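Long-range contacts in 33 kDa chaperonin (Thermotoga maritima, PDB 1VQ0), which probably acts as a redox-regulated molecular chaperone that protects thermally unfolding and oxidatively damaged proteins from irreversible aggregation: residues A[71-76]-A[84-89]; A[27-32]-A[55-60]; A[122-127]-A[138-143]. One frame throughout, in Å; residues are numbered along the deposited sequence.

Contact 1 (A[71-76]-A[84-89]). With EDO (1,2-ethanediol), chain F.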
loop_
_atom_site.group_PDB
_atom_site.type_symbol
_atom_site.label_atom_id
_atom_site.label_comp_id
_atom_site.label_asym_id
_atom_site.label_seq_id
_atom_site.Cartn_x
_atom_site.Cartn_y
_atom_site.Cartn_z
ATOM N N ARG A 71 -9.630 6.219 -11.381
ATOM C CA ARG A 71 -10.115 6.701 -10.085
ATOM C C ARG A 71 -8.970 6.702 -9.065
ATOM O O ARG A 71 -8.321 5.688 -8.858
ATOM C CB ARG A 71 -11.238 5.821 -9.522
ATOM C CG ARG A 71 -12.448 5.766 -10.359
ATOM C CD ARG A 71 -13.415 4.728 -9.919
ATOM N NE ARG A 71 -14.626 4.836 -10.731
ATOM C CZ ARG A 71 -15.744 4.180 -10.490
ATOM N NH1 ARG A 71 -15.786 3.326 -9.470
ATOM N NH2 ARG A 71 -16.804 4.357 -11.277
ATOM N N TRP A 72 -8.791 7.850 -8.407
ATOM C CA TRP A 72 -7.761 8.119 -7.430
ATOM C C TRP A 72 -8.450 8.318 -6.115
ATOM O O TRP A 72 -9.284 9.186 -6.020
ATOM C CB TRP A 72 -7.063 9.362 -7.858
ATOM C CG TRP A 72 -5.850 9.727 -7.157
ATOM C CD1 TRP A 72 -4.569 9.483 -7.580
ATOM C CD2 TRP A 72 -5.747 10.419 -5.904
ATOM N NE1 TRP A 72 -3.673 9.995 -6.664
ATOM C CE2 TRP A 72 -4.379 10.568 -5.623
ATOM C CE3 TRP A 72 -6.681 10.990 -5.013
ATOM C CZ2 TRP A 72 -3.922 11.265 -4.498
ATOM C CZ3 TRP A 72 -6.233 11.624 -3.902
ATOM C CH2 TRP A 72 -4.863 11.797 -3.666
ATOM N N THR A 73 -8.124 7.504 -5.093
ATOM C CA THR A 73 -8.807 7.563 -3.796
ATOM C C THR A 73 -7.825 7.838 -2.647
ATOM O O THR A 73 -6.845 7.085 -2.425
ATOM C CB THR A 73 -9.521 6.256 -3.497
ATOM O OG1 THR A 73 -10.405 5.897 -4.566
ATOM C CG2 THR A 73 -10.397 6.343 -2.236
ATOM N N LEU A 74 -8.132 8.881 -1.873
ATOM C CA LEU A 74 -7.451 9.166 -0.589
ATOM C C LEU A 74 -8.256 8.564 0.538
ATOM O O LEU A 74 -9.384 8.904 0.731
ATOM C CB LEU A 74 -7.393 10.644 -0.371
ATOM C CG LEU A 74 -6.923 11.292 0.895
ATOM C CD1 LEU A 74 -5.445 10.822 0.968
ATOM C CD2 LEU A 74 -7.021 12.778 0.682
ATOM N N ASP A 75 -7.627 7.659 1.263
ATOM C CA ASP A 75 -8.208 6.966 2.387
ATOM C C ASP A 75 -7.303 7.184 3.650
ATOM O O ASP A 75 -6.227 6.620 3.780
ATOM C CB ASP A 75 -8.304 5.481 2.040
ATOM C CG ASP A 75 -8.822 4.667 3.156
ATOM O OD1 ASP A 75 -9.424 5.234 4.055
ATOM O OD2 ASP A 75 -8.682 3.438 3.224
ATOM N N ILE A 76 -7.732 8.100 4.487
ATOM C CA ILE A 76 -7.132 8.388 5.768
ATOM C C ILE A 76 -7.911 7.651 6.900
ATOM O O ILE A 76 -9.094 7.758 7.049
ATOM C CB ILE A 76 -7.087 9.862 6.004
ATOM C CG1 ILE A 76 -6.157 10.521 4.965
ATOM C CG2 ILE A 76 -6.586 10.154 7.416
ATOM C CD1 ILE A 76 -6.319 11.982 4.930
ATOM N N ARG A 84 -12.465 7.587 9.929
ATOM C CA ARG A 84 -12.094 7.395 8.539
ATOM C C ARG A 84 -12.593 8.527 7.641
ATOM O O ARG A 84 -13.704 9.013 7.811
ATOM C CB ARG A 84 -12.663 6.071 7.980
ATOM C CG ARG A 84 -11.739 5.505 6.899
ATOM C CD ARG A 84 -12.031 4.117 6.577
ATOM N NE ARG A 84 -11.081 3.488 5.653
ATOM C CZ ARG A 84 -11.116 2.174 5.363
ATOM N NH1 ARG A 84 -12.023 1.385 5.905
ATOM N NH2 ARG A 84 -10.272 1.625 4.538
ATOM N N VAL A 85 -11.716 8.931 6.719
ATOM C CA VAL A 85 -11.976 9.958 5.734
ATOM C C VAL A 85 -11.529 9.461 4.369
ATOM O O VAL A 85 -10.341 9.145 4.176
ATOM C CB VAL A 85 -11.192 11.247 6.053
ATOM C CG1 VAL A 85 -11.622 12.351 5.155
ATOM C CG2 VAL A 85 -11.381 11.649 7.469
ATOM N N VAL A 86 -12.475 9.432 3.421
ATOM C CA VAL A 86 -12.263 8.860 2.093
ATOM C C VAL A 86 -12.703 9.867 1.004
ATOM O O VAL A 86 -13.830 10.381 1.014
ATOM C CB VAL A 86 -13.070 7.531 1.920
ATOM C CG1 VAL A 86 -12.836 6.924 0.573
ATOM C CG2 VAL A 86 -12.674 6.529 2.933
ATOM N N ALA A 87 -11.795 10.210 0.114
ATOM C CA ALA A 87 -12.142 11.083 -0.981
ATOM C C ALA A 87 -11.621 10.542 -2.262
ATOM O O ALA A 87 -10.428 10.264 -2.357
ATOM C CB ALA A 87 -11.657 12.486 -0.738
ATOM N N GLN A 88 -12.530 10.368 -3.235
ATOM C CA GLN A 88 -12.172 9.885 -4.565
ATOM C C GLN A 88 -12.365 10.968 -5.629
ATOM O O GLN A 88 -13.350 11.662 -5.604
ATOM C CB GLN A 88 -13.020 8.717 -4.890
ATOM C CG GLN A 88 -12.671 8.028 -6.187
ATOM C CD GLN A 88 -13.434 6.760 -6.325
ATOM O OE1 GLN A 88 -14.521 6.745 -6.899
ATOM N NE2 GLN A 88 -12.872 5.676 -5.834
ATOM N N SER A 89 -11.396 11.103 -6.518
ATOM C CA SER A 89 -11.467 11.894 -7.739
ATOM C C SER A 89 -11.214 11.048 -9.006
ATOM O O SER A 89 -10.703 9.932 -8.940
ATOM C CB SER A 89 -10.451 13.014 -7.697
ATOM O OG SER A 89 -9.138 12.498 -7.711
HETATM C C1 EDO F . -1.490 10.908 -8.800
HETATM O O1 EDO F . -0.902 10.227 -7.711
HETATM C C2 EDO F . -0.598 11.219 -10.002
HETATM O O2 EDO F . 0.617 11.937 -9.694
HETATM O O HOH W 1 -14.437 2.973 -6.724
#
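Trp72 to Ile76 pair with Ser89 to Val85 as antiparallel neighbours inside the large mixed sheet, a buried contact. Three hydrogen-bonded pairs, Trp72 with Ser89, Leu74 with Ala87 and Ile76 with Val85, join the backbones by six hydrogen bonds. Their side chains share one face, which lies against helix 46-62. The other face carries Thr73, Asp75, Val86 and Gln88, and mixes polar pairs with the methyls of Val86. Arg84 grips Asp75 side-on: Arg84 NE bonds Asp75 OD1 at 2.9 Å and Arg84 NH2 bonds Asp75 OD2 at 2.7 Å. Both oxygens are met on their syn sides, with the carboxylate and guanidinium planes 28° apart. Asp75 OD2 also forms a salt bridge with Arg126, so two arginines share this carboxylate. Gln88 NE2 donates to Thr73 OG1 at 2.8 Å, in the plane of its amide. Gln88 CG is anti to the backbone N (chi1 -174°), which puts it 3.6 Å from Trp72 O. A water joins Gln88 NE2 to Arg71 NH1; Arg71 NH2 forms a salt bridge with Asp244. On the helix-facing side, Ser89 OG is hydrogen-bonded to Ala59 O. The strands form a beta hairpin, largely apolar under helix 46-62 and salt-bridged on the other face.

Contact 2 (A[27-32]-A[55-60])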
loop_
_atom_site.group_PDB
_atom_site.type_symbol
_atom_site.label_atom_id
_atom_site.label_comp_id
_atom_site.label_asym_id
_atom_site.label_seq_id
_atom_site.Cartn_x
_atom_site.Cartn_y
_atom_site.Cartn_z
ATOM N N SER A 27 -1.761 23.331 -9.704
ATOM C CA SER A 27 -3.190 23.045 -9.621
ATOM C C SER A 27 -3.694 24.067 -8.618
ATOM O O SER A 27 -3.069 24.220 -7.564
ATOM C CB SER A 27 -3.366 21.659 -8.928
ATOM O OG SER A 27 -4.475 21.039 -9.422
ATOM N N ILE A 28 -4.812 24.727 -8.891
ATOM C CA ILE A 28 -5.485 25.580 -7.886
ATOM C C ILE A 28 -6.999 25.504 -8.122
ATOM O O ILE A 28 -7.484 25.493 -9.258
ATOM C CB ILE A 28 -4.974 27.053 -7.936
ATOM C CG1 ILE A 28 -5.575 27.905 -6.826
ATOM C CG2 ILE A 28 -5.321 27.710 -9.295
ATOM C CD1 ILE A 28 -4.773 29.192 -6.513
ATOM N N VAL A 29 -7.740 25.392 -7.046
ATOM C CA VAL A 29 -9.160 24.976 -7.149
ATOM C C VAL A 29 -9.991 25.837 -6.210
ATOM O O VAL A 29 -9.556 26.170 -5.112
ATOM C CB VAL A 29 -9.368 23.446 -6.918
ATOM C CG1 VAL A 29 -9.222 23.036 -5.439
ATOM C CG2 VAL A 29 -10.716 22.987 -7.475
ATOM N N ARG A 30 -11.133 26.269 -6.708
ATOM C CA ARG A 30 -12.170 26.865 -5.886
ATOM C C ARG A 30 -13.405 25.986 -6.041
ATOM O O ARG A 30 -13.967 25.861 -7.142
ATOM C CB ARG A 30 -12.512 28.266 -6.379
ATOM C CG ARG A 30 -11.430 29.304 -6.121
ATOM C CD ARG A 30 -11.628 30.098 -4.866
ATOM N NE ARG A 30 -12.180 31.420 -5.148
ATOM C CZ ARG A 30 -12.936 32.146 -4.330
ATOM N NH1 ARG A 30 -13.300 31.697 -3.130
ATOM N NH2 ARG A 30 -13.385 33.331 -4.760
ATOM N N MET A 31 -13.845 25.422 -4.945
ATOM C CA MET A 31 -14.892 24.449 -5.023
ATOM C C MET A 31 -15.857 24.394 -3.825
ATOM O O MET A 31 -16.284 23.304 -3.421
ATOM C CB MET A 31 -14.264 23.072 -5.309
ATOM C CG MET A 31 -13.186 22.583 -4.280
ATOM S SD MET A 31 -12.458 21.019 -4.773
ATOM C CE MET A 31 -13.640 19.979 -4.080
ATOM N N ARG A 32 -16.232 25.560 -3.317
ATOM C CA ARG A 32 -17.229 25.633 -2.266
ATOM C C ARG A 32 -18.530 24.909 -2.595
ATOM O O ARG A 32 -19.098 24.234 -1.707
ATOM C CB ARG A 32 -17.471 27.056 -1.775
ATOM C CG ARG A 32 -18.259 27.920 -2.597
ATOM C CD ARG A 32 -18.734 29.125 -1.831
ATOM N NE ARG A 32 -19.566 29.992 -2.651
ATOM C CZ ARG A 32 -19.922 31.225 -2.318
ATOM N NH1 ARG A 32 -19.540 31.780 -1.166
ATOM N NH2 ARG A 32 -20.667 31.923 -3.144
ATOM N N ALA A 55 -10.125 16.881 2.301
ATOM C CA ALA A 55 -9.810 15.656 1.626
ATOM C C ALA A 55 -10.302 15.675 0.151
ATOM O O ALA A 55 -9.509 15.329 -0.747
ATOM C CB ALA A 55 -10.349 14.477 2.364
ATOM N N LEU A 56 -11.558 16.143 -0.057
ATOM C CA LEU A 56 -12.134 16.381 -1.389
ATOM C C LEU A 56 -11.294 17.376 -2.192
ATOM O O LEU A 56 -11.047 17.168 -3.351
ATOM C CB LEU A 56 -13.582 16.902 -1.306
ATOM C CG LEU A 56 -14.599 15.941 -0.726
ATOM C CD1 LEU A 56 -16.004 16.569 -0.478
ATOM C CD2 LEU A 56 -14.702 14.743 -1.685
ATOM N N ILE A 57 -10.863 18.458 -1.562
ATOM C CA ILE A 57 -9.983 19.435 -2.249
ATOM C C ILE A 57 -8.689 18.725 -2.711
ATOM O O ILE A 57 -8.313 18.808 -3.868
ATOM C CB ILE A 57 -9.683 20.637 -1.344
ATOM C CG1 ILE A 57 -10.990 21.425 -1.098
ATOM C CG2 ILE A 57 -8.604 21.555 -1.939
ATOM C CD1 ILE A 57 -10.976 22.288 0.173
ATOM N N GLY A 58 -8.049 18.021 -1.784
ATOM C CA GLY A 58 -6.880 17.172 -2.068
ATOM C C GLY A 58 -7.065 16.324 -3.299
ATOM O O GLY A 58 -6.305 16.438 -4.240
ATOM N N ALA A 59 -8.078 15.467 -3.281
ATOM C CA ALA A 59 -8.444 14.658 -4.443
ATOM C C ALA A 59 -8.643 15.485 -5.774
ATOM O O ALA A 59 -8.158 15.093 -6.850
ATOM C CB ALA A 59 -9.662 13.801 -4.112
ATOM N N ALA A 60 -9.347 16.607 -5.676
ATOM C CA ALA A 60 -9.571 17.491 -6.812
ATOM C C ALA A 60 -8.297 18.043 -7.385
ATOM O O ALA A 60 -8.164 18.148 -8.580
ATOM C CB ALA A 60 -10.436 18.627 -6.434
#
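Met31 lays its thioether over helix 46-62, against Ile57 and Ala60. Met31 SD lies 3.5 Å from Ala60 CB and 4.0 Å from Ile57 CG1. Met31 CE lies 4.1 Å from Leu56 CB, and also approaches the Leu56 carbonyl oxygen at 3.9 Å. That oxygen accepts the N-H of Ala60 within the helix, so the methyl meets a carbonyl already in use. Met31 CG sits between the backbone N and the carbonyl carbon (chi1 57°). The chain runs straight on to SD and then bends (chi3 -86°), which turns CE toward Leu56. Val29, two residues earlier and likewise directed at the helix, makes the second touch. Val29 CG1 meets Ile57 CG2 at 3.9 Å, and Val29 CG2 only grazes Ala60 CB at 4.5 Å. Ile57 is thus touched through both branches, CG1 by Met31 and CG2 by Val29. An alanine in place of Met31 lacks CG, SD and CE, and would probably open a gap beside Leu56, Ile57 and Ala60. Val29 also packs on Ile14 of strand 13-19, and Ala55, Leu56 and Ala59 of the helix touch Ala87. Met31 itself is the N-cap residue of helix 32-42. This is helix-on-sheet packing, in which helix 46-62 meets side chains from strand 24-30 and from the residue just past its end.

Contact 3 (A[122-127]-A[138-143])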
loop_
_atom_site.group_PDB
_atom_site.type_symbol
_atom_site.label_atom_id
_atom_site.label_comp_id
_atom_site.label_asym_id
_atom_site.label_seq_id
_atom_site.Cartn_x
_atom_site.Cartn_y
_atom_site.Cartn_z
ATOM N N GLN A 122 -4.328 9.437 15.494
ATOM C CA GLN A 122 -3.158 8.665 15.106
ATOM C C GLN A 122 -3.581 7.694 14.042
ATOM O O GLN A 122 -4.545 6.959 14.232
ATOM C CB GLN A 122 -2.640 7.810 16.274
ATOM C CG GLN A 122 -2.085 8.547 17.459
ATOM C CD GLN A 122 -1.242 9.679 17.038
ATOM O OE1 GLN A 122 -0.139 9.472 16.517
ATOM N NE2 GLN A 122 -1.774 10.893 17.183
ATOM N N GLY A 123 -2.831 7.639 12.963
ATOM C CA GLY A 123 -3.166 6.759 11.882
ATOM C C GLY A 123 -2.352 6.925 10.619
ATOM O O GLY A 123 -1.197 7.330 10.659
ATOM N N VAL A 124 -2.972 6.567 9.501
ATOM C CA VAL A 124 -2.259 6.359 8.236
ATOM C C VAL A 124 -3.016 7.025 7.061
ATOM O O VAL A 124 -4.214 7.292 7.119
ATOM C CB VAL A 124 -2.075 4.802 7.904
ATOM C CG1 VAL A 124 -1.446 4.112 8.992
ATOM C CG2 VAL A 124 -3.387 4.095 7.569
ATOM N N LEU A 125 -2.274 7.270 5.995
ATOM C CA LEU A 125 -2.847 7.735 4.760
ATOM C C LEU A 125 -2.531 6.751 3.629
ATOM O O LEU A 125 -1.415 6.343 3.474
ATOM C CB LEU A 125 -2.323 9.126 4.459
ATOM C CG LEU A 125 -2.715 9.815 3.147
ATOM C CD1 LEU A 125 -2.423 11.325 3.265
ATOM C CD2 LEU A 125 -1.945 9.272 2.021
ATOM N N ARG A 126 -3.579 6.370 2.906
ATOM C CA ARG A 126 -3.573 5.502 1.736
ATOM C C ARG A 126 -4.003 6.250 0.491
ATOM O O ARG A 126 -4.909 7.045 0.553
ATOM C CB ARG A 126 -4.542 4.308 1.916
ATOM C CG ARG A 126 -3.986 3.283 2.750
ATOM C CD ARG A 126 -4.767 1.997 2.909
ATOM N NE ARG A 126 -5.931 2.256 3.684
ATOM C CZ ARG A 126 -6.077 2.085 4.977
ATOM N NH1 ARG A 126 -5.133 1.600 5.723
ATOM N NH2 ARG A 126 -7.240 2.380 5.515
ATOM N N VAL A 127 -3.320 5.968 -0.614
ATOM C CA VAL A 127 -3.725 6.385 -1.958
ATOM C C VAL A 127 -3.871 5.154 -2.843
ATOM O O VAL A 127 -2.920 4.368 -3.020
ATOM C CB VAL A 127 -2.814 7.443 -2.538
ATOM C CG1 VAL A 127 -3.172 7.773 -4.020
ATOM C CG2 VAL A 127 -2.888 8.685 -1.640
ATOM N N VAL A 138 -1.848 0.542 -4.591
ATOM C CA VAL A 138 -2.144 1.114 -3.265
ATOM C C VAL A 138 -0.829 1.430 -2.544
ATOM O O VAL A 138 0.095 0.611 -2.507
ATOM C CB VAL A 138 -2.926 0.189 -2.304
ATOM C CG1 VAL A 138 -3.342 0.963 -1.037
ATOM C CG2 VAL A 138 -4.101 -0.510 -2.954
ATOM N N SER A 139 -0.775 2.608 -1.939
ATOM C CA SER A 139 0.391 3.029 -1.229
ATOM C C SER A 139 -0.057 3.628 0.079
ATOM O O SER A 139 -0.945 4.435 0.094
ATOM C CB SER A 139 1.231 3.949 -2.145
ATOM O OG SER A 139 2.295 4.561 -1.423
ATOM N N GLN A 140 0.549 3.180 1.187
ATOM C CA GLN A 140 0.242 3.596 2.558
ATOM C C GLN A 140 1.448 4.185 3.287
ATOM O O GLN A 140 2.534 3.652 3.271
ATOM C CB GLN A 140 -0.336 2.442 3.370
ATOM C CG GLN A 140 -0.746 2.851 4.786
ATOM C CD GLN A 140 -1.196 1.687 5.657
ATOM O OE1 GLN A 140 -2.111 0.982 5.266
ATOM N NE2 GLN A 140 -0.520 1.452 6.810
ATOM N N VAL A 141 1.234 5.343 3.894
ATOM C CA VAL A 141 2.265 6.037 4.649
ATOM C C VAL A 141 1.691 6.453 6.014
ATOM O O VAL A 141 0.496 6.675 6.119
ATOM C CB VAL A 141 2.848 7.253 3.855
ATOM C CG1 VAL A 141 3.505 6.813 2.564
ATOM C CG2 VAL A 141 1.817 8.345 3.630
ATOM N N PRO A 142 2.535 6.608 7.030
ATOM C CA PRO A 142 2.077 7.116 8.275
ATOM C C PRO A 142 1.715 8.586 8.141
ATOM O O PRO A 142 2.248 9.254 7.264
ATOM C CB PRO A 142 3.236 6.874 9.248
ATOM C CG PRO A 142 4.460 6.618 8.358
ATOM C CD PRO A 142 3.968 6.376 7.002
ATOM N N LEU A 143 0.751 9.045 8.955
ATOM C CA LEU A 143 0.360 10.459 8.907
ATOM C C LEU A 143 1.523 11.245 9.472
ATOM O O LEU A 143 2.249 10.763 10.301
ATOM C CB LEU A 143 -0.906 10.721 9.702
ATOM C CG LEU A 143 -2.193 10.203 9.150
ATOM C CD1 LEU A 143 -3.319 10.333 10.288
ATOM C CD2 LEU A 143 -2.613 10.956 7.853
#
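Gln140 stands beside Arg126 on one face of an antiparallel strand pair, the two side chains pointing the same way. Gln140 CG is anti to the backbone N (chi1 -177°) and the chain continues extended. Arg126 CG instead lies beside its own backbone N, and the chain bends at chi3 (-70°). The stems touch where Arg126 CG meets Gln140 CB at 3.8 Å. Further out, Arg126 NH1 donates to Gln140 OE1 at 3.1 Å. The oxygen lies in the guanidinium plane, at its edge, while the donor stands above the Gln140 carbonyl plane. The two flat groups are turned 65° apart. Arg126 NH2 also makes a salt bridge to Glu77, which would help hold the guanidinium in place. The amide nitrogen end of Gln140 lies against Val124, with NE2 3.6 Å from CG1. On the opposite face Leu125 and Val141 lie side by side, CD2 to CG2 at 4.2 Å. Leu143 folds back over the Gly123 backbone, and its CD2 reaches Leu125 CB at 3.9 Å. Leu143 N also bonds Gly123 O at 3.1 Å, beyond the last strand pair. Leu125 and Leu143 touch Asp151 of helix 149-160, and Ser139 OG is hydrogen-bonded to Ser159 there. Strand 123-130 lies between 137-142 and 71-78, and residues 138-140 pair antiparallel with a strand of the second subunit, carrying the sheet across the interface.

Along the chain the contacts come in series: contact 2 closes before contact 1 opens, and contact 1 closes before contact 3 opens. All three reach the same mixed sheet. Contacts 1 and 3 are adjacent hairpins in it, their centres about 11 Å apart, because strands 71-78 and 123-130 are neighbours. Trp72 packs on Val127 and Leu74 on Leu125 across that join. Contact 2 lies about 13 Å, centre to centre, from contact 1, which it meets through helix 46-62. Contacts 2 and 3 do not touch, with nearest atoms about 9 Å apart. Helix 46-62 therefore bridges strand 24-30 to the 71-90 hairpin, while the 123-142 hairpin extends the sheet to the second subunit.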